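Endo-beta-1,2-glucanase (Talaromyces funiculosus, PDB 6IMV) hydrolyses internal beta-1,2-glucosidic linkages of beta-1,2-glucans as an endo-acting glycoside hydrolase, and binds sophorose. Local coordinates at residues 174-179 and 450-455. Sequence-based numbering, arbitrary orientation.
Sequences YAFIQA and LVSQKM
This is a buried, near-perpendicular packing of two helices distant in sequence, helix 163-182 against the short helix 448-457. Both segments are regular alpha-helix (phi/psi near -60/-45; A179 N to A175 O and M455 N to V451 O, each 2.8 Å); their axes cross at +79° and approach to 8.4 Å, with the A175 and V451 CA atoms only 5.0 Å apart. The methyls of A175 and A179 suit this: A175 CB lies 3.8 Å from V451 CG2, A179 CB 3.9 Å from L450 CD1. Y174 (chi1 t) reaches across, its CD2 4.0 Å from V451 CG1. K454, t through chi1-chi3 and p at chi4, covers the ring: its CD is 3.6 Å from the Y174 centroid, 9° off the normal, a CH-pi contact. A water bridges K454 NZ and Q178 OE1 (Q178 chi1 t, chi2 p), 2.8 Å from each. E458 forms a salt bridge with K454 and a hydrogen bond with Y174 OH; N182 hydrogen bonds both Q178 and Q453. No direct hydrogen bond joins the segments. Helix 163-182, also packed on helices 80-94 and 186-210, is consistent with an (alpha/alpha)6-barrel.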
# COMPACT_ATOMS: atom_id res chain seq x y z
N TYR A 174 -13.15 1.18 -6.57
CA TYR A 174 -14.06 2.33 -6.51
C TYR A 174 -13.45 3.50 -7.30
O TYR A 174 -14.12 4.09 -8.17
CB TYR A 174 -14.31 2.65 -5.03
CG TYR A 174 -15.43 3.62 -4.70
CD1 TYR A 174 -16.71 3.15 -4.42
CD2 TYR A 174 -15.18 4.97 -4.55
CE1 TYR A 174 -17.72 4.02 -4.04
CE2 TYR A 174 -16.19 5.85 -4.17
CZ TYR A 174 -17.47 5.38 -3.92
OH TYR A 174 -18.46 6.24 -3.55
N ALA A 175 -12.17 3.79 -7.04
CA ALA A 175 -11.40 4.82 -7.78
C ALA A 175 -11.33 4.51 -9.28
O ALA A 175 -11.56 5.39 -10.12
CB ALA A 175 -10.02 4.95 -7.21
N PHE A 176 -10.97 3.26 -9.60
CA PHE A 176 -10.76 2.85 -10.98
C PHE A 176 -12.04 3.06 -11.79
O PHE A 176 -11.99 3.53 -12.93
CB PHE A 176 -10.32 1.39 -11.09
CG PHE A 176 -10.23 0.92 -12.51
CD1 PHE A 176 -9.09 1.16 -13.26
CD2 PHE A 176 -11.30 0.27 -13.11
CE1 PHE A 176 -9.02 0.75 -14.58
CE2 PHE A 176 -11.22 -0.14 -14.43
CZ PHE A 176 -10.08 0.09 -15.16
N ILE A 177 -13.17 2.67 -11.20
CA ILE A 177 -14.48 2.80 -11.83
C ILE A 177 -14.72 4.27 -12.18
O ILE A 177 -15.11 4.57 -13.31
CB ILE A 177 -15.60 2.24 -10.92
CG1 ILE A 177 -15.57 0.72 -10.91
CG2 ILE A 177 -16.97 2.79 -11.31
CD1 ILE A 177 -16.26 0.12 -9.70
N GLN A 178 -14.47 5.17 -11.21
CA GLN A 178 -14.64 6.59 -11.42
C GLN A 178 -13.71 7.07 -12.55
O GLN A 178 -14.14 7.83 -13.42
CB GLN A 178 -14.40 7.38 -10.14
CG GLN A 178 -14.74 8.85 -10.26
CD GLN A 178 -16.20 9.05 -10.62
OE1 GLN A 178 -17.10 8.59 -9.93
NE2 GLN A 178 -16.44 9.74 -11.72
N ALA A 179 -12.44 6.65 -12.51
CA ALA A 179 -11.45 7.08 -13.50
C ALA A 179 -11.91 6.67 -14.91
O ALA A 179 -11.84 7.46 -15.84
CB ALA A 179 -10.10 6.49 -13.18
N LEU A 450 -10.14 10.78 -6.90
CA LEU A 450 -11.12 9.98 -7.62
C LEU A 450 -12.20 9.45 -6.67
O LEU A 450 -13.40 9.48 -7.00
CB LEU A 450 -10.40 8.83 -8.33
CG LEU A 450 -9.65 9.23 -9.60
CD1 LEU A 450 -8.64 8.16 -9.99
CD2 LEU A 450 -10.63 9.49 -10.74
N VAL A 451 -11.79 8.97 -5.50
CA VAL A 451 -12.71 8.37 -4.55
C VAL A 451 -13.66 9.45 -4.03
O VAL A 451 -14.86 9.24 -3.94
CB VAL A 451 -11.95 7.65 -3.42
CG1 VAL A 451 -12.84 7.31 -2.23
CG2 VAL A 451 -11.26 6.41 -3.96
N SER A 452 -13.10 10.63 -3.72
CA SER A 452 -13.87 11.77 -3.24
C SER A 452 -14.96 12.17 -4.25
O SER A 452 -16.10 12.49 -3.88
CB SER A 452 -12.90 12.91 -2.94
OG SER A 452 -13.60 14.11 -2.68
N GLN A 453 -14.62 12.15 -5.54
CA GLN A 453 -15.57 12.52 -6.60
C GLN A 453 -16.80 11.59 -6.55
O GLN A 453 -17.95 12.04 -6.56
CB GLN A 453 -14.88 12.45 -7.95
CG GLN A 453 -15.76 12.90 -9.11
CD GLN A 453 -15.11 12.53 -10.42
OE1 GLN A 453 -13.92 12.22 -10.48
NE2 GLN A 453 -15.90 12.58 -11.49
N LYS A 454 -16.54 10.28 -6.47
CA LYS A 454 -17.58 9.26 -6.51
C LYS A 454 -18.36 9.28 -5.19
O LYS A 454 -19.58 9.13 -5.18
CB LYS A 454 -16.93 7.91 -6.82
CG LYS A 454 -17.89 6.76 -7.12
CD LYS A 454 -17.16 5.54 -7.66
CE LYS A 454 -18.01 4.28 -7.66
NZ LYS A 454 -19.21 4.42 -8.51
N MET A 455 -17.66 9.49 -4.06
CA MET A 455 -18.32 9.60 -2.75
C MET A 455 -19.31 10.78 -2.76
O MET A 455 -20.42 10.66 -2.23
CB MET A 455 -17.29 9.81 -1.63
CG MET A 455 -16.47 8.56 -1.32
SD MET A 455 -15.34 8.85 0.07
CE MET A 455 -16.44 8.51 1.44
O HOH W 1 -18.41 6.19 -10.57